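Local coordinates for protein 2,4-dihydroxyhept-2-ene-1,7-dioic acid aldolase (Kordia algicida OT-1, PDB 6BDE) that binds heme as an H-NOX protein and, despite its aldolase name, probably serves in nitric oxide signalling, at residues 27-32 and 48-53; 132-137 and 169-174; 7-12 and 68-73. The protein carries 1 engineered substitution. One frame throughout, in Å; residues are numbered along the deposited sequence.

Contact 1 (27-32 and 48-53)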
loop_
_atom_site.group_PDB
_atom_site.type_symbol
_atom_site.label_atom_id
_atom_site.label_comp_id
_atom_site.label_asym_id
_atom_site.label_seq_id
_atom_site.Cartn_x
_atom_site.Cartn_y
_atom_site.Cartn_z
ATOM N N THR A 27 -10.803 -1.598 -20.733
ATOM C CA THR A 27 -10.816 -1.539 -22.191
ATOM C C THR A 27 -9.590 -0.804 -22.727
ATOM O O THR A 27 -8.994 -1.230 -23.723
ATOM C CB THR A 27 -12.110 -0.878 -22.673
ATOM O OG1 THR A 27 -13.206 -1.784 -22.489
ATOM C CG2 THR A 27 -12.017 -0.507 -24.145
ATOM N N GLN A 28 -9.184 0.285 -22.066
ATOM C CA GLN A 28 -7.985 1.014 -22.465
ATOM C C GLN A 28 -6.697 0.243 -22.202
ATOM O O GLN A 28 -5.632 0.699 -22.631
ATOM C CB GLN A 28 -7.911 2.362 -21.739
ATOM C CG GLN A 28 -9.080 3.293 -21.985
ATOM C CD GLN A 28 -9.085 4.477 -21.036
ATOM O OE1 GLN A 28 -9.019 4.313 -19.818
ATOM N NE2 GLN A 28 -9.158 5.681 -21.593
ATOM N N SER A 29 -6.765 -0.899 -21.517
ATOM C CA SER A 29 -5.588 -1.640 -21.089
ATOM C C SER A 29 -5.541 -3.020 -21.740
ATOM O O SER A 29 -6.570 -3.682 -21.913
ATOM C CB SER A 29 -5.562 -1.799 -19.563
ATOM O OG SER A 29 -5.526 -0.545 -18.900
ATOM N N GLU A 30 -4.325 -3.444 -22.098
ATOM C CA GLU A 30 -4.050 -4.806 -22.563
ATOM C C GLU A 30 -2.735 -5.239 -21.922
ATOM O O GLU A 30 -1.688 -4.750 -22.354
ATOM C CB GLU A 30 -3.961 -4.871 -24.090
ATOM C CG GLU A 30 -5.105 -4.171 -24.829
ATOM C CD GLU A 30 -4.618 -2.959 -25.603
ATOM O OE1 GLU A 30 -4.472 -1.876 -24.986
ATOM O OE2 GLU A 30 -4.374 -3.078 -26.825
ATOM N N LEU A 31 -2.721 -6.123 -20.901
ATOM C CA LEU A 31 -3.750 -6.931 -20.178
ATOM C C LEU A 31 -3.912 -8.338 -20.769
ATOM O O LEU A 31 -4.867 -8.631 -21.490
ATOM C CB LEU A 31 -5.128 -6.261 -20.065
ATOM C CG LEU A 31 -5.423 -5.746 -18.658
ATOM C CD1 LEU A 31 -4.323 -4.791 -18.198
ATOM C CD2 LEU A 31 -6.798 -5.091 -18.588
ATOM N N GLU A 32 -2.963 -9.210 -20.409
ATOM C CA GLU A 32 -3.056 -10.625 -20.755
ATOM C C GLU A 32 -4.220 -11.294 -20.033
ATOM O O GLU A 32 -4.879 -12.183 -20.586
ATOM C CB GLU A 32 -1.736 -11.318 -20.412
ATOM C CG GLU A 32 -1.738 -12.834 -20.521
ATOM C CD GLU A 32 -0.433 -13.436 -20.035
ATOM O OE1 GLU A 32 0.499 -12.660 -19.739
ATOM O OE2 GLU A 32 -0.339 -14.678 -19.943
ATOM N N MET A 48 -1.350 -3.823 -13.590
ATOM C CA MET A 48 -1.818 -2.848 -12.609
ATOM C C MET A 48 -1.349 -1.441 -12.959
ATOM O O MET A 48 -2.090 -0.470 -12.768
ATOM C CB MET A 48 -1.337 -3.248 -11.213
ATOM C CG MET A 48 -1.588 -2.210 -10.128
ATOM S SD MET A 48 -3.325 -1.746 -9.980
ATOM C CE MET A 48 -3.984 -3.176 -9.127
ATOM N N LEU A 49 -0.122 -1.312 -13.471
ATOM C CA LEU A 49 0.376 0.001 -13.870
ATOM C C LEU A 49 -0.478 0.598 -14.981
ATOM O O LEU A 49 -0.742 1.806 -14.992
ATOM C CB LEU A 49 1.838 -0.103 -14.307
ATOM C CG LEU A 49 2.531 1.208 -14.681
ATOM C CD1 LEU A 49 2.484 2.192 -13.523
ATOM C CD2 LEU A 49 3.967 0.953 -15.114
ATOM N N GLN A 50 -0.925 -0.235 -15.925
ATOM C CA GLN A 50 -1.835 0.237 -16.963
ATOM C C GLN A 50 -3.152 0.705 -16.359
ATOM O O GLN A 50 -3.684 1.757 -16.735
ATOM C CB GLN A 50 -2.087 -0.870 -17.988
ATOM C CG GLN A 50 -0.915 -1.173 -18.899
ATOM C CD GLN A 50 -1.277 -2.168 -19.984
ATOM O OE1 GLN A 50 -1.969 -1.831 -20.945
ATOM N NE2 GLN A 50 -0.814 -3.404 -19.832
ATOM N N LEU A 51 -3.699 -0.074 -15.423
ATOM C CA LEU A 51 -4.959 0.297 -14.788
ATOM C C LEU A 51 -4.828 1.611 -14.030
ATOM O O LEU A 51 -5.741 2.444 -14.054
ATOM C CB LEU A 51 -5.422 -0.819 -13.851
ATOM C CG LEU A 51 -5.753 -2.167 -14.496
ATOM C CD1 LEU A 51 -6.051 -3.211 -13.430
ATOM C CD2 LEU A 51 -6.922 -2.033 -15.459
ATOM N N LEU A 52 -3.693 1.819 -13.359
ATOM C CA LEU A 52 -3.495 3.051 -12.603
ATOM C C LEU A 52 -3.306 4.245 -13.529
ATOM O O LEU A 52 -3.881 5.314 -13.297
ATOM C CB LEU A 52 -2.297 2.906 -11.665
ATOM C CG LEU A 52 -2.458 1.940 -10.490
ATOM C CD1 LEU A 52 -1.101 1.570 -9.912
ATOM C CD2 LEU A 52 -3.355 2.541 -9.419
ATOM N N GLN A 53 -2.505 4.084 -14.586
ATOM C CA GLN A 53 -2.251 5.195 -15.498
ATOM C C GLN A 53 -3.520 5.613 -16.228
ATOM O O GLN A 53 -3.761 6.808 -16.435
ATOM C CB GLN A 53 -1.157 4.813 -16.495
ATOM C CG GLN A 53 0.245 4.799 -15.907
ATOM C CD GLN A 53 1.274 4.235 -16.869
ATOM O OE1 GLN A 53 0.926 3.631 -17.884
ATOM N NE2 GLN A 53 2.549 4.429 -16.553
HETATM O O HOH W 1 -2.593 1.125 -21.204
#
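Gln50 reaches from its helix to the backbone of Glu30 and grips it with both ends of its amide, so that one side chain pairs with both the N-H and the C=O of a single residue. Its OE1 accepts from Glu30 N at 3.1 Å, while its NE2 donates to Glu30 O at 3.0 Å. The two bonds differ in shape. Glu30 O lies almost in the plane of the Gln50 amide, yet NE2 sits well above the plane of the Glu30 carbonyl, 61° out of it. CG stands anti to the carbonyl carbon, and beyond CG the chain is extended, chi2 of -174° placing CD out toward Glu30. A water donates to OE1 at 3.0 Å and more weakly to Gln28 O, so the amide oxygen has two donors and the amide is held against rotation from both of its ends.

The carbonyl that NE2 meets belongs to a cis peptide, between Glu30 and Leu31, in the loop that joins helix 19-27 to helix 45-59, in the helical part of the H-NOX fold. Ser29 has its CB directed at the helix, and its OG lies 3.6 Å from Gln50 CB. That hydroxyl is bonded to Ile25 O and to Asn54 ND2, which ties the end of one helix to the flank of the other.

Leu31 and Gln50 pass alongside each other in opposite directions, CD1 of the leucine lying 4.1 Å from NE2. The other methyl, Leu31 CD2, approaches Leu51 CD2 at 4.4 Å, a loose apolar touch. Tyr37 packs on both leucines, and Leu51 also touches Phe9 of helix 3-17.

Contact 2 (132-137 and 169-174). With HEM (protoporphyrin IX containing Fe), chain B.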
loop_
_atom_site.group_PDB
_atom_site.type_symbol
_atom_site.label_atom_id
_atom_site.label_comp_id
_atom_site.label_asym_id
_atom_site.label_seq_id
_atom_site.Cartn_x
_atom_site.Cartn_y
_atom_site.Cartn_z
ATOM N N ILE A 132 14.042 2.958 4.544
ATOM C CA ILE A 132 14.271 3.059 3.109
ATOM C C ILE A 132 13.368 2.050 2.414
ATOM O O ILE A 132 13.453 0.843 2.677
ATOM C CB ILE A 132 15.745 2.820 2.749
ATOM C CG1 ILE A 132 16.649 3.783 3.516
ATOM C CG2 ILE A 132 15.954 2.984 1.251
ATOM C CD1 ILE A 132 16.387 5.241 3.207
ATOM N N TYR A 133 12.503 2.543 1.537
ATOM C CA TYR A 133 11.613 1.709 0.744
ATOM C C TYR A 133 12.234 1.503 -0.630
ATOM O O TYR A 133 12.654 2.467 -1.275
ATOM C CB TYR A 133 10.233 2.362 0.622
ATOM C CG TYR A 133 9.353 1.815 -0.483
ATOM C CD1 TYR A 133 8.524 0.723 -0.259
ATOM C CD2 TYR A 133 9.330 2.406 -1.741
ATOM C CE1 TYR A 133 7.711 0.226 -1.259
ATOM C CE2 TYR A 133 8.522 1.912 -2.749
ATOM C CZ TYR A 133 7.714 0.823 -2.502
ATOM O OH TYR A 133 6.903 0.326 -3.498
ATOM N N LYS A 134 12.301 0.249 -1.071
ATOM C CA LYS A 134 12.853 -0.087 -2.377
ATOM C C LYS A 134 11.919 -1.064 -3.071
ATOM O O LYS A 134 11.600 -2.121 -2.516
ATOM C CB LYS A 134 14.261 -0.680 -2.250
ATOM C CG LYS A 134 15.346 0.362 -2.039
ATOM C CD LYS A 134 16.736 -0.221 -2.234
ATOM C CE LYS A 134 17.805 0.817 -1.932
ATOM N NZ LYS A 134 19.178 0.321 -2.217
ATOM N N SER A 135 11.486 -0.707 -4.279
ATOM C CA SER A 135 10.642 -1.570 -5.096
ATOM C C SER A 135 10.570 -1.040 -6.521
ATOM O O SER A 135 10.337 0.154 -6.731
ATOM C CB SER A 135 9.235 -1.676 -4.507
ATOM O OG SER A 135 8.359 -2.326 -5.412
ATOM N N SER A 136 10.761 -1.920 -7.506
ATOM C CA SER A 136 10.661 -1.504 -8.901
ATOM C C SER A 136 9.263 -1.015 -9.259
ATOM O O SER A 136 9.098 -0.337 -10.279
ATOM C CB SER A 136 11.057 -2.659 -9.822
ATOM O OG SER A 136 10.158 -3.746 -9.681
ATOM N N ARG A 137 8.261 -1.340 -8.445
ATOM C CA ARG A 137 6.879 -0.973 -8.721
ATOM C C ARG A 137 6.521 0.424 -8.231
ATOM O O ARG A 137 5.455 0.934 -8.597
ATOM C CB ARG A 137 5.936 -2.009 -8.097
ATOM C CG ARG A 137 6.096 -3.400 -8.703
ATOM C CD ARG A 137 5.365 -4.460 -7.901
ATOM N NE ARG A 137 6.095 -4.840 -6.695
ATOM C CZ ARG A 137 7.099 -5.711 -6.673
ATOM N NH1 ARG A 137 7.501 -6.294 -7.794
ATOM N NH2 ARG A 137 7.704 -5.999 -5.528
ATOM N N GLY A 169 10.632 6.901 -8.009
ATOM C CA GLY A 169 9.948 6.368 -6.849
ATOM C C GLY A 169 10.303 4.948 -6.476
ATOM O O GLY A 169 9.611 4.356 -5.640
ATOM N N THR A 170 11.355 4.378 -7.062
ATOM C CA THR A 170 11.760 3.016 -6.738
ATOM C C THR A 170 12.669 2.940 -5.518
ATOM O O THR A 170 12.961 1.832 -5.054
ATOM C CB THR A 170 12.455 2.363 -7.939
ATOM O OG1 THR A 170 13.575 3.159 -8.340
ATOM C CG2 THR A 170 11.485 2.230 -9.105
ATOM N N GLU A 171 13.127 4.077 -5.001
ATOM C CA GLU A 171 13.842 4.135 -3.729
ATOM C C GLU A 171 13.381 5.393 -3.008
ATOM O O GLU A 171 13.638 6.507 -3.477
ATOM C CB GLU A 171 15.358 4.139 -3.926
ATOM C CG GLU A 171 16.132 4.099 -2.617
ATOM C CD GLU A 171 17.630 4.217 -2.814
ATOM O OE1 GLU A 171 18.090 4.111 -3.971
ATOM O OE2 GLU A 171 18.347 4.418 -1.812
ATOM N N VAL A 172 12.691 5.219 -1.884
ATOM C CA VAL A 172 12.065 6.320 -1.162
ATOM C C VAL A 172 12.423 6.208 0.312
ATOM O O VAL A 172 12.263 5.141 0.915
ATOM C CB VAL A 172 10.535 6.323 -1.343
ATOM C CG1 VAL A 172 9.913 7.505 -0.613
ATOM C CG2 VAL A 172 10.167 6.348 -2.821
ATOM N N LYS A 173 12.899 7.308 0.891
ATOM C CA LYS A 173 13.175 7.376 2.320
ATOM C C LYS A 173 11.923 7.852 3.048
ATOM O O LYS A 173 11.412 8.941 2.766
ATOM C CB LYS A 173 14.348 8.311 2.605
ATOM C CG LYS A 173 14.734 8.390 4.075
ATOM C CD LYS A 173 15.628 9.588 4.352
ATOM C CE LYS A 173 16.836 9.198 5.187
ATOM N NZ LYS A 173 17.711 10.366 5.483
ATOM N N PHE A 174 11.430 7.036 3.976
ATOM C CA PHE A 174 10.283 7.382 4.807
ATOM C C PHE A 174 10.787 7.932 6.135
ATOM O O PHE A 174 11.519 7.244 6.856
ATOM C CB PHE A 174 9.389 6.166 5.045
ATOM C CG PHE A 174 8.476 5.840 3.897
ATOM C CD1 PHE A 174 8.971 5.259 2.740
ATOM C CD2 PHE A 174 7.119 6.099 3.981
ATOM C CE1 PHE A 174 8.129 4.952 1.687
ATOM C CE2 PHE A 174 6.272 5.792 2.932
ATOM C CZ PHE A 174 6.777 5.220 1.783
HETATM C CHA HEM B . 2.460 -5.676 -1.328
HETATM C CHB HEM B . 0.115 -8.531 2.652
HETATM C CHC HEM B . 1.557 -4.661 6.301
HETATM C CHD HEM B . 3.693 -1.676 2.270
HETATM C C1A HEM B . 1.690 -6.645 -0.156
HETATM C C2A HEM B . 0.935 -7.635 -0.828
HETATM C C3A HEM B . 0.362 -8.334 0.156
HETATM C C4A HEM B . 0.808 -7.711 1.338
HETATM C CMA HEM B . -0.563 -9.542 0.026
HETATM C CAA HEM B . 0.822 -7.875 -2.333
HETATM C CBA HEM B . 1.948 -8.829 -2.743
HETATM C CGA HEM B . 1.830 -9.232 -4.211
HETATM O O1A HEM B . 2.551 -10.160 -4.666
HETATM O O2A HEM B . 1.014 -8.643 -4.968
HETATM C C1B HEM B . 0.380 -7.508 3.925
HETATM C C2B HEM B . -0.373 -7.757 5.247
HETATM C C3B HEM B . 0.045 -6.726 6.139
HETATM C C4B HEM B . 1.021 -5.908 5.344
HETATM C CMB HEM B . -1.357 -8.890 5.538
HETATM C CAB HEM B . -0.374 -6.498 7.587
HETATM C CBB HEM B . -0.210 -7.441 8.491
HETATM C C1C HEM B . 2.234 -3.594 5.146
HETATM C C2C HEM B . 2.408 -2.307 5.701
HETATM C C3C HEM B . 2.935 -1.577 4.703
HETATM C C4C HEM B . 3.045 -2.474 3.623
HETATM C CMC HEM B . 2.077 -1.848 7.119
HETATM C CAC HEM B . 3.339 -0.107 4.734
HETATM C CBC HEM B . 4.609 0.217 4.836
HETATM C C1D HEM B . 3.370 -2.756 1.032
HETATM C C2D HEM B . 3.569 -2.061 -0.294
HETATM C C3D HEM B . 3.265 -3.049 -1.270
HETATM C C4D HEM B . 2.881 -4.324 -0.486
HETATM C CMD HEM B . 4.018 -0.624 -0.545
HETATM C CAD HEM B . 3.313 -2.875 -2.787
HETATM C CBD HEM B . 4.357 -3.794 -3.413
HETATM C CGD HEM B . 5.647 -3.010 -3.624
HETATM O O1D HEM B . 5.787 -1.884 -3.080
HETATM O O2D HEM B . 6.565 -3.496 -4.335
HETATM N NA HEM B . 1.616 -6.567 1.239
HETATM N NB HEM B . 1.262 -6.244 3.915
HETATM N NC HEM B . 2.555 -3.777 3.796
HETATM N ND HEM B . 2.862 -4.156 1.048
HETATM FE FE HEM B . 2.553 -5.407 2.605
HETATM O O HOH W 2 20.407 2.818 -1.584
#
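Tyr133 pairs with Val172 across two antiparallel strands and carries its hydroxyl out to one propionate of the heme, where OH donates to O1D at 2.5 Å. The other oxygen of that carboxylate, O2D, is met by Ser135 OG, modelled at a very short distance, and by Arg137, whose NE donates to it at 2.8 Å with a weaker bond from NH2. Met139 N is a further partner of the tyrosine hydroxyl.

Behind this first shell, the tyrosine ring has Gly169 O at its edge, near its plane, and Phe174 CE1 packs against Tyr133 CB at 3.5 Å, which would help hold the residue in place. A phenylalanine in place of Tyr133 would probably leave propionate O1D and Met139 N without the hydroxyl they share. Ser135 OG stands anti to the backbone N and accepts from Arg137 N at 3.2 Å, an ST turn that ties the serine hydroxyl to the backbone at Arg137.

Further out, the backbone sets the spacing. Tyr133 and Val172 form a hydrogen-bonded pair, Tyr133 N to Val172 O at 2.7 Å and Val172 N to Tyr133 O at 2.8 Å, and Ser135 N continues the pattern to Thr170 O. On the opposite face of the sheet Lys134 and Glu171 run side by side, their charges bridged by a water rather than in direct contact, while Ile132 CD1 rests on Lys173 CG at 3.7 Å. The tyrosine, serine and arginine at alternate positions make up the Y-x-S-x-R motif, the propionate-binding signature of H-NOX domains.

Contact 3 (7-12 and 68-73). Engineered in segment 68-73: Gly71 (natural residue Ala).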
loop_
_atom_site.group_PDB
_atom_site.type_symbol
_atom_site.label_atom_id
_atom_site.label_comp_id
_atom_site.label_asym_id
_atom_site.label_seq_id
_atom_site.Cartn_x
_atom_site.Cartn_y
_atom_site.Cartn_z
ATOM N N THR A 7 -8.320 -7.413 -7.364
ATOM C CA THR A 7 -9.752 -7.476 -7.084
ATOM C C THR A 7 -10.186 -6.368 -6.132
ATOM O O THR A 7 -11.219 -5.723 -6.348
ATOM C CB THR A 7 -10.116 -8.847 -6.513
ATOM O OG1 THR A 7 -9.376 -9.080 -5.308
ATOM C CG2 THR A 7 -9.801 -9.945 -7.519
ATOM N N GLU A 8 -9.412 -6.132 -5.069
ATOM C CA GLU A 8 -9.754 -5.070 -4.129
ATOM C C GLU A 8 -9.619 -3.693 -4.765
ATOM O O GLU A 8 -10.373 -2.776 -4.420
ATOM C CB GLU A 8 -8.876 -5.164 -2.882
ATOM C CG GLU A 8 -9.120 -6.404 -2.035
ATOM C CD GLU A 8 -10.451 -6.368 -1.308
ATOM O OE1 GLU A 8 -11.011 -5.265 -1.137
ATOM O OE2 GLU A 8 -10.936 -7.446 -0.903
ATOM N N PHE A 9 -8.671 -3.530 -5.691
ATOM C CA PHE A 9 -8.491 -2.243 -6.356
ATOM C C PHE A 9 -9.678 -1.922 -7.255
ATOM O O PHE A 9 -10.254 -0.831 -7.170
ATOM C CB PHE A 9 -7.188 -2.248 -7.159
ATOM C CG PHE A 9 -7.041 -1.077 -8.091
ATOM C CD1 PHE A 9 -6.756 0.187 -7.601
ATOM C CD2 PHE A 9 -7.181 -1.244 -9.460
ATOM C CE1 PHE A 9 -6.618 1.265 -8.459
ATOM C CE2 PHE A 9 -7.045 -0.169 -10.322
ATOM C CZ PHE A 9 -6.761 1.087 -9.820
ATOM N N LEU A 10 -10.061 -2.864 -8.119
ATOM C CA LEU A 10 -11.191 -2.621 -9.009
ATOM C C LEU A 10 -12.499 -2.504 -8.237
ATOM O O LEU A 10 -13.416 -1.806 -8.681
ATOM C CB LEU A 10 -11.279 -3.726 -10.060
ATOM C CG LEU A 10 -10.051 -3.859 -10.966
ATOM C CD1 LEU A 10 -10.206 -5.037 -11.913
ATOM C CD2 LEU A 10 -9.806 -2.567 -11.736
ATOM N N ASP A 11 -12.604 -3.174 -7.087
ATOM C CA ASP A 11 -13.748 -2.949 -6.209
ATOM C C ASP A 11 -13.797 -1.500 -5.744
ATOM O O ASP A 11 -14.868 -0.883 -5.715
ATOM C CB ASP A 11 -13.685 -3.892 -5.005
ATOM C CG ASP A 11 -14.200 -5.281 -5.322
ATOM O OD1 ASP A 11 -14.740 -5.478 -6.431
ATOM O OD2 ASP A 11 -14.064 -6.178 -4.463
ATOM N N LEU A 12 -12.640 -0.939 -5.383
ATOM C CA LEU A 12 -12.589 0.451 -4.946
ATOM C C LEU A 12 -12.880 1.405 -6.099
ATOM O O LEU A 12 -13.509 2.451 -5.901
ATOM C CB LEU A 12 -11.224 0.750 -4.328
ATOM C CG LEU A 12 -11.083 2.066 -3.565
ATOM C CD1 LEU A 12 -12.183 2.201 -2.524
ATOM C CD2 LEU A 12 -9.714 2.157 -2.916
ATOM N N LEU A 68 -2.602 6.125 -2.536
ATOM C CA LEU A 68 -2.776 6.450 -1.123
ATOM C C LEU A 68 -4.148 6.003 -0.636
ATOM O O LEU A 68 -4.266 5.333 0.396
ATOM C CB LEU A 68 -2.580 7.952 -0.901
ATOM C CG LEU A 68 -2.365 8.448 0.535
ATOM C CD1 LEU A 68 -1.568 9.742 0.529
ATOM C CD2 LEU A 68 -3.681 8.640 1.283
ATOM N N THR A 69 -5.199 6.370 -1.374
ATOM C CA THR A 69 -6.551 5.962 -1.001
ATOM C C THR A 69 -6.686 4.444 -0.998
ATOM O O THR A 69 -7.321 3.871 -0.106
ATOM C CB THR A 69 -7.567 6.591 -1.956
ATOM O OG1 THR A 69 -7.502 8.019 -1.850
ATOM C CG2 THR A 69 -8.978 6.130 -1.620
ATOM N N TYR A 70 -6.084 3.774 -1.984
ATOM C CA TYR A 70 -6.145 2.316 -2.023
ATOM C C TYR A 70 -5.378 1.698 -0.860
ATOM O O TYR A 70 -5.846 0.731 -0.247
ATOM C CB TYR A 70 -5.606 1.800 -3.356
ATOM C CG TYR A 70 -5.676 0.296 -3.492
ATOM C CD1 TYR A 70 -6.778 -0.411 -3.027
ATOM C CD2 TYR A 70 -4.643 -0.418 -4.083
ATOM C CE1 TYR A 70 -6.848 -1.784 -3.143
ATOM C CE2 TYR A 70 -4.704 -1.793 -4.205
ATOM C CZ TYR A 70 -5.809 -2.469 -3.734
ATOM O OH TYR A 70 -5.879 -3.839 -3.852
ATOM N N GLY A 71 -4.200 2.239 -0.544
ATOM C CA GLY A 71 -3.435 1.715 0.577
ATOM C C GLY A 71 -4.176 1.831 1.894
ATOM O O GLY A 71 -4.110 0.932 2.737
ATOM N N GLU A 72 -4.894 2.938 2.091
ATOM C CA GLU A 72 -5.713 3.075 3.290
ATOM C C GLU A 72 -6.854 2.066 3.292
ATOM O O GLU A 72 -7.188 1.501 4.340
ATOM C CB GLU A 72 -6.251 4.501 3.399
ATOM C CG GLU A 72 -5.170 5.554 3.580
ATOM C CD GLU A 72 -5.720 6.893 4.026
ATOM O OE1 GLU A 72 -6.930 7.137 3.839
ATOM O OE2 GLU A 72 -4.938 7.702 4.569
ATOM N N HIS A 73 -7.454 1.817 2.125
ATOM C CA HIS A 73 -8.534 0.840 2.046
ATOM C C HIS A 73 -8.019 -0.575 2.274
ATOM O O HIS A 73 -8.712 -1.404 2.877
ATOM C CB HIS A 73 -9.237 0.937 0.692
ATOM C CG HIS A 73 -10.129 -0.227 0.391
ATOM N ND1 HIS A 73 -11.334 -0.427 1.029
ATOM C CD2 HIS A 73 -9.988 -1.258 -0.477
ATOM C CE1 HIS A 73 -11.898 -1.528 0.566
ATOM N NE2 HIS A 73 -11.101 -2.052 -0.348
#
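Phe9 and Tyr70 carry the meeting of two helices: the axes of the two segments come no closer than 10.5 Å, at 115° to each other, and large side chains span the interval. Tyr70 does so with CG anti to the backbone N, chi1 -178°, on the side of helix 3-17, with the ring continuing from there. Phe9 CB sits over a face of that ring, 4.0 Å from its centroid, in a CH-pi contact. The Phe9 ring then presents its edge to the Tyr70 face, the planes 68° apart, in a T-shaped pair. At the far end, Tyr70 OH approaches Glu8 CB at 3.4 Å and makes a weak hydrogen bond to Ile5 O.

Leu12 adds the aliphatic part. Its CG is also anti to the backbone N, and the CD2 methyl fits between Tyr70 and His73, about one turn apart on helix 63-81, 3.7 Å from Tyr70 CA and 3.8 Å from His73 CB. The second methyl, CD1, lies over a face of the imidazole. His73 and Glu8 cross at about a right angle, and His73 NE2 gives Glu8 OE1 a weak hydrogen bond of 3.3 Å at the ring edge; the bend of the glutamate chain at chi2 brings its carboxylate round to the histidine.

Gly71, engineered from alanine at the glycine hinge, makes no contact with 7-12. The Tyr70 ring is also met by Phe142 of helix 140-153, which brings a further helix to the junction. Phe9 also packs against Met48, Leu51, Leu52 and Leu55 of helix 45-59, and by touching both neighbours it places helix 3-17 between helix 45-59 and helix 63-81.

Contacts 1 and 3 share a helical neighbourhood: helix 45-59, whose Gln50 holds the loop in contact 1, also packs on helix 3-17 of contact 3, and along the chain contact 1 is nested within the loop that contact 3 closes. Contact 1, centred farthest from the chain centre (about 18 Å), is nonetheless largely buried and relies on amide-to-backbone bonds. Contacts 2 and 3 are partly buried. Contact 3, nearest the centre, depends on aromatic and aliphatic packing, with one weak polar pair. Contact 2 belongs to the sheet, about 20 Å from contact 3 between centres, and is built on backbone pairing; it has buried rings on one face, charged chains on the other, and alone of the three touches the heme.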